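Local coordinates for uncharacterized protein (Bacteroides uniformis, PDB 4K61) that is of unknown function but belongs to a PepSY-like family, putatively related to beta-lactamase inhibitors, and is built around one antiparallel beta-sheet, at residues A[2-5]-A[6-10]; A[63-66]-A[67-71]. All blocks are in the same frame, centred on the assembly; numbering follows the deposited sequence.

Contact 1: A[2-5]-A[6-10]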
ATOM      1  N   ASP A   2       1.866  18.311  17.932  1.00 66.67           N
ATOM      2  CA  ASP A   2       1.076  17.071  17.869  1.00 66.14           C
ATOM      3  C   ASP A   2       1.027  16.379  16.505  1.00 59.97           C
ATOM      4  O   ASP A   2       1.318  16.977  15.452  1.00 54.60           O
ATOM      5  CB  ASP A   2      -0.364  17.326  18.335  1.00 72.09           C
ATOM      6  CG  ASP A   2      -0.452  17.907  19.746  1.00 74.70           C
ATOM      7  OD1 ASP A   2       0.125  17.358  20.725  1.00 74.45           O
ATOM      8  OD2 ASP A   2      -1.141  18.934  19.874  1.00 79.50           O
ATOM      9  N   TRP A   3       0.653  15.103  16.564  1.00 55.73           N
ATOM     10  CA  TRP A   3       0.479  14.210  15.403  1.00 53.73           C
ATOM     11  C   TRP A   3       1.718  13.834  14.605  1.00 47.83           C
ATOM     12  O   TRP A   3       1.969  12.633  14.446  1.00 45.51           O
ATOM     13  CB  TRP A   3      -0.671  14.682  14.496  1.00 55.92           C
ATOM     14  CG  TRP A   3      -1.975  14.301  15.113  1.00 65.08           C
ATOM     15  CD1 TRP A   3      -2.800  15.091  15.881  1.00 71.65           C
ATOM     16  CD2 TRP A   3      -2.563  12.992  15.104  1.00 64.36           C
ATOM     17  NE1 TRP A   3      -3.877  14.353  16.327  1.00 74.58           N
ATOM     18  CE2 TRP A   3      -3.756  13.065  15.867  1.00 69.00           C
ATOM     19  CE3 TRP A   3      -2.188  11.761  14.542  1.00 58.13           C
ATOM     20  CZ2 TRP A   3      -4.595  11.957  16.047  1.00 66.67           C
ATOM     21  CZ3 TRP A   3      -3.027  10.658  14.723  1.00 57.86           C
ATOM     22  CH2 TRP A   3      -4.214  10.769  15.461  1.00 61.16           C
ATOM     23  N   ALA A   4       2.466  14.816  14.089  1.00 46.26           N
ATOM     24  CA  ALA A   4       3.744  14.553  13.414  1.00 43.05           C
ATOM     25  C   ALA A   4       4.755  15.652  13.753  1.00 43.80           C
ATOM     26  O   ALA A   4       4.411  16.825  13.686  1.00 43.09           O
ATOM     27  CB  ALA A   4       3.530  14.495  11.936  1.00 41.49           C
ATOM     28  N   PRO A   5       5.989  15.279  14.178  1.00 44.75           N
ATOM     29  CA  PRO A   5       7.011  16.279  14.497  1.00 46.60           C
ATOM     30  C   PRO A   5       7.402  17.101  13.283  1.00 43.21           C
ATOM     31  O   PRO A   5       7.180  16.674  12.166  1.00 39.22           O
ATOM     32  CB  PRO A   5       8.223  15.456  14.968  1.00 48.39           C
ATOM     33  CG  PRO A   5       7.779  14.063  15.048  1.00 48.49           C
ATOM     34  CD  PRO A   5       6.497  13.908  14.300  1.00 45.11           C
ATOM     35  N   ALA A   6       8.001  18.269  13.539  1.00 45.57           N
ATOM     36  CA  ALA A   6       8.346  19.222  12.474  1.00 44.01           C
ATOM     37  C   ALA A   6       9.291  18.618  11.417  1.00 42.51           C
ATOM     38  O   ALA A   6       9.070  18.818  10.224  1.00 39.24           O
ATOM     39  CB  ALA A   6       8.940  20.477  13.056  1.00 46.62           C
ATOM     40  N   ASP A   7      10.308  17.860  11.837  1.00 45.27           N
ATOM     41  CA  ASP A   7      11.241  17.250  10.866  1.00 45.02           C
ATOM     42  C   ASP A   7      10.597  16.183   9.968  1.00 41.73           C
ATOM     43  O   ASP A   7      10.989  16.017   8.806  1.00 39.83           O
ATOM     44  CB  ASP A   7      12.468  16.666  11.551  1.00 48.92           C
ATOM     45  CG  ASP A   7      12.142  15.492  12.477  1.00 57.84           C
ATOM     46  OD1 ASP A   7      10.958  15.265  12.818  1.00 58.16           O
ATOM     47  OD2 ASP A   7      13.094  14.783  12.888  1.00 70.56           O
ATOM     48  N   VAL A   8       9.595  15.475  10.481  1.00 40.39           N
ATOM     49  CA  VAL A   8       8.815  14.542   9.631  1.00 36.19           C
ATOM     50  C   VAL A   8       7.943  15.290   8.634  1.00 33.18           C
ATOM     51  O   VAL A   8       7.885  14.940   7.452  1.00 30.93           O
ATOM     52  CB  VAL A   8       7.955  13.591  10.499  1.00 36.87           C
ATOM     53  CG1 VAL A   8       6.988  12.787   9.649  1.00 34.00           C
ATOM     54  CG2 VAL A   8       8.862  12.660  11.282  1.00 39.29           C
ATOM     55  N   GLN A   9       7.271  16.343   9.084  1.00 33.93           N
ATOM     56  CA  GLN A   9       6.460  17.151   8.173  1.00 32.80           C
ATOM     57  C   GLN A   9       7.346  17.765   7.101  1.00 31.93           C
ATOM     58  O   GLN A   9       6.955  17.816   5.927  1.00 30.32           O
ATOM     59  CB  GLN A   9       5.684  18.241   8.931  1.00 34.82           C
ATOM     60  CG  GLN A   9       4.658  17.652   9.901  1.00 36.00           C
ATOM     61  CD  GLN A   9       3.661  18.671  10.403  1.00 38.80           C
ATOM     62  OE1 GLN A   9       3.087  19.431   9.632  1.00 37.88           O
ATOM     63  NE2 GLN A   9       3.445  18.685  11.716  1.00 43.90           N
ATOM     64  N   ALA A  10       8.541  18.193   7.496  1.00 33.19           N
ATOM     65  CA  ALA A  10       9.512  18.780   6.542  1.00 33.38           C
ATOM     66  C   ALA A  10      10.023  17.739   5.544  1.00 32.34           C
ATOM     67  O   ALA A  10      10.206  18.035   4.342  1.00 30.25           O
ATOM     68  CB  ALA A  10      10.682  19.413   7.276  1.00 36.68           C
TER
HETATM   69  O   HOH W   1       2.022  19.619  14.483  1.00 50.63           O

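Contact 2: A[63-66]-A[67-71]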
ATOM      1  N   ASP A  63      -6.780  -1.908 -13.581  1.00 30.76           N
ATOM      2  CA  ASP A  63      -6.436  -1.106 -14.768  1.00 30.94           C
ATOM      3  C   ASP A  63      -5.003  -0.569 -14.724  1.00 29.39           C
ATOM      4  O   ASP A  63      -4.388  -0.360 -15.754  1.00 28.30           O
ATOM      5  CB  ASP A  63      -7.349   0.132 -14.892  1.00 33.98           C
ATOM      6  CG  ASP A  63      -8.802  -0.207 -15.223  1.00 38.44           C
ATOM      7  OD1 ASP A  63      -9.159  -1.403 -15.313  1.00 37.76           O
ATOM      8  OD2 ASP A  63      -9.582   0.765 -15.394  1.00 41.34           O
ATOM      9  N   GLU A  64      -4.503  -0.352 -13.515  1.00 27.02           N
ATOM     10  CA  GLU A  64      -3.218   0.308 -13.275  1.00 25.93           C
ATOM     11  C   GLU A  64      -2.025  -0.619 -13.144  1.00 23.60           C
ATOM     12  O   GLU A  64      -0.889  -0.137 -13.147  1.00 23.78           O
ATOM     13  CB  GLU A  64      -3.303   1.149 -12.010  1.00 23.94           C
ATOM     14  CG  GLU A  64      -4.347   2.252 -12.057  1.00 25.17           C
ATOM     15  CD  GLU A  64      -3.963   3.392 -12.983  1.00 30.16           C
ATOM     16  OE1 GLU A  64      -2.791   3.498 -13.387  1.00 34.86           O
ATOM     17  OE2 GLU A  64      -4.826   4.221 -13.298  1.00 34.10           O
ATOM     18  N   VAL A  65      -2.260  -1.925 -13.094  1.00 22.66           N
ATOM     19  CA  VAL A  65      -1.163  -2.855 -12.836  1.00 22.95           C
ATOM     20  C   VAL A  65      -0.438  -3.223 -14.122  1.00 25.33           C
ATOM     21  O   VAL A  65      -0.975  -3.084 -15.212  1.00 27.97           O
ATOM     22  CB  VAL A  65      -1.634  -4.119 -12.065  1.00 21.38           C
ATOM     23  CG1 VAL A  65      -2.430  -3.743 -10.817  1.00 21.55           C
ATOM     24  CG2 VAL A  65      -2.415  -5.088 -12.939  1.00 24.21           C
ATOM     25  N   PRO A  66       0.822  -3.657 -13.991  1.00 26.71           N
ATOM     26  CA  PRO A  66       1.476  -4.200 -15.160  1.00 27.96           C
ATOM     27  C   PRO A  66       0.698  -5.376 -15.762  1.00 27.78           C
ATOM     28  O   PRO A  66       0.172  -6.202 -15.025  1.00 27.13           O
ATOM     29  CB  PRO A  66       2.833  -4.660 -14.614  1.00 28.43           C
ATOM     30  CG  PRO A  66       3.086  -3.790 -13.413  1.00 26.03           C
ATOM     31  CD  PRO A  66       1.700  -3.636 -12.805  1.00 24.32           C
ATOM     32  N   PRO A  67       0.666  -5.489 -17.104  1.00 30.44           N
ATOM     33  CA  PRO A  67       0.053  -6.647 -17.744  1.00 32.34           C
ATOM     34  C   PRO A  67       0.467  -8.006 -17.151  1.00 32.31           C
ATOM     35  O   PRO A  67      -0.384  -8.881 -16.975  1.00 32.44           O
ATOM     36  CB  PRO A  67       0.518  -6.515 -19.207  1.00 35.81           C
ATOM     37  CG  PRO A  67       0.670  -5.052 -19.405  1.00 35.99           C
ATOM     38  CD  PRO A  67       1.172  -4.522 -18.090  1.00 33.04           C
ATOM     39  N   ALA A  68       1.752  -8.176 -16.828  1.00 33.67           N
ATOM     40  CA  ALA A  68       2.247  -9.429 -16.242  1.00 31.31           C
ATOM     41  C   ALA A  68       1.519  -9.749 -14.941  1.00 28.45           C
ATOM     42  O   ALA A  68       1.198 -10.897 -14.670  1.00 29.69           O
ATOM     43  CB  ALA A  68       3.751  -9.343 -15.984  1.00 31.50           C
ATOM     44  N   VAL A  69       1.265  -8.723 -14.136  1.00 27.16           N
ATOM     45  CA  VAL A  69       0.539  -8.876 -12.885  1.00 25.56           C
ATOM     46  C   VAL A  69      -0.924  -9.221 -13.136  1.00 26.31           C
ATOM     47  O   VAL A  69      -1.446 -10.152 -12.539  1.00 25.33           O
ATOM     48  CB  VAL A  69       0.697  -7.635 -11.981  1.00 23.17           C
ATOM     49  CG1 VAL A  69      -0.181  -7.756 -10.747  1.00 21.91           C
ATOM     50  CG2 VAL A  69       2.164  -7.464 -11.585  1.00 22.77           C
ATOM     51  N   TYR A  70      -1.565  -8.514 -14.058  1.00 28.25           N
ATOM     52  CA  TYR A  70      -2.946  -8.811 -14.432  1.00 30.02           C
ATOM     53  C   TYR A  70      -3.079 -10.268 -14.871  1.00 29.68           C
ATOM     54  O   TYR A  70      -3.923 -11.012 -14.366  1.00 30.31           O
ATOM     55  CB  TYR A  70      -3.418  -7.872 -15.538  1.00 32.62           C
ATOM     56  CG  TYR A  70      -4.895  -7.983 -15.826  1.00 37.30           C
ATOM     57  CD1 TYR A  70      -5.393  -9.000 -16.641  1.00 41.92           C
ATOM     58  CD2 TYR A  70      -5.797  -7.073 -15.275  1.00 40.42           C
ATOM     59  CE1 TYR A  70      -6.758  -9.108 -16.900  1.00 46.82           C
ATOM     60  CE2 TYR A  70      -7.158  -7.163 -15.531  1.00 46.85           C
ATOM     61  CZ  TYR A  70      -7.635  -8.180 -16.344  1.00 50.38           C
ATOM     62  OH  TYR A  70      -8.985  -8.262 -16.597  1.00 60.24           O
ATOM     63  N   ASN A  71      -2.215 -10.677 -15.785  1.00 30.96           N
ATOM     64  CA  ASN A  71      -2.243 -12.049 -16.268  1.00 34.45           C
ATOM     65  C   ASN A  71      -2.006 -13.062 -15.182  1.00 32.71           C
ATOM     66  O   ASN A  71      -2.666 -14.081 -15.155  1.00 33.86           O
ATOM     67  CB  ASN A  71      -1.235 -12.243 -17.407  1.00 36.48           C
ATOM     68  CG  ASN A  71      -1.597 -11.441 -18.626  1.00 40.77           C
ATOM     69  OD1 ASN A  71      -2.756 -11.086 -18.824  1.00 40.84           O
ATOM     70  ND2 ASN A  71      -0.601 -11.127 -19.438  1.00 42.63           N
TER

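Contact 1: A[2-5]-A[6-10]
The side-chain amide of Gln9 reaches back to the carbonyl of Ala4, and the two flat groups use different sides of themselves. For the amide, the meeting is at its N-H edge: Ala4 O lies almost in its plane, 2.9 Å from Gln9 NE2, with a nearly straight N-H...O angle of 164°. For the carbonyl, the donor arrives from above, 35° out of the C=O plane. A water bridges the same NE2 weakly to Asp2 O. A further flat group, the carboxylate of Asp7, brings OD1 to 3.5 Å from Pro5 CB at the flank of the proline ring. Its chi1 of 65° also swings OD1 back to the N-H of Val8, a weak bond.

Behind these polar groups, Val8 CG2 packs on Pro5 CD at 4.0 Å, and the methyl of Ala4 lies 3.9 Å from Gln9 CG, so the stem of the glutamine is apolar while its end is polar. Trp24 of strand 23-27 is touched by Ala4, Val8 and Gln9, and Tyr31 by Pro5 and Val8.

This is a worked example of helix initiation at a proline N-cap. Pro5 has no side-chain acceptor to offer, but its carbonyl accepts the first i to i+4 helical bond, from Gln9 N at 3.1 Å. Gln9 therefore ties the first turn to the two loop residues before it, Pro5 by its backbone N-H and Ala4 by its side-chain amide, while the negative charge of Asp7 on that turn probably interacts favourably with the helix dipole.

Contact 2: A[63-66]-A[67-71]
Val65 and Val69 face each other at the apolar centre, their methyls CG2 and CG1 4.1 Å apart. The same CG2 of Val65 also reaches Tyr70 CB at 3.9 Å. It can serve both partners because, with chi1 at -51°, CG1 lies anti to the carbonyl carbon, which leaves CG2 between the backbone N and the carbonyl carbon, pointing at the first helical turn. The side chains of Val65 and Tyr70 cross at about a right angle, and it is the CB stem of the tyrosine, not its ring, that makes the touch. Such an apolar contact between N' and N4, here Val65 and Tyr70, is a hydrophobic staple.

Moving outward, Val69 lies alongside Pro66, the two side chains pointing the same way with Val69 CG2 4.0 Å from Pro66 CD. One valine thus packs against both residues that lead into the helix, a methyl for each.

The polar edge is all backbone. Pro66 O receives Tyr70 N at 3.0 Å, the first full turn of the alpha-helix, and Val69 N more weakly, at a bent angle of 122°. Pro67 follows the N-cap, in the first turn, where a helix does not need an N-H donor; its own carbonyl accepts the next i to i+4 bond, from Asn71 N at 2.8 Å.

Within the fold the turn joins the 3-10 segment that ends at Glu64 to helix 67-75. Val65 and Val69 together rest on Val98 of strand 97-103, Val65 also meets Trp59, and Tyr70 touches Met62, so the helix start is seated against the sheet and the loop that follows strand 52-58.

In the fold
Both contacts solve the same problem, starting a helix after a proline N-cap, and in each the third helical residue is a buried valine packed on that proline. They differ at the staple positions: contact 1 pairs an alanine with a glutamine, adding a hydrogen bond and a bridging water, whereas contact 2 pairs a valine with the stem of a tyrosine. Each has a buried inner side and an exposed outer side. Contact 1 seats helix 6-15 near strands 23-27 and 30-37, at the sheet edge formed by strand 23-27, outermost within the chain; contact 2 seats helix 67-75 on strand 97-103. Their centres lie 36 Å apart, on opposite sides of the chain's centre, without touching.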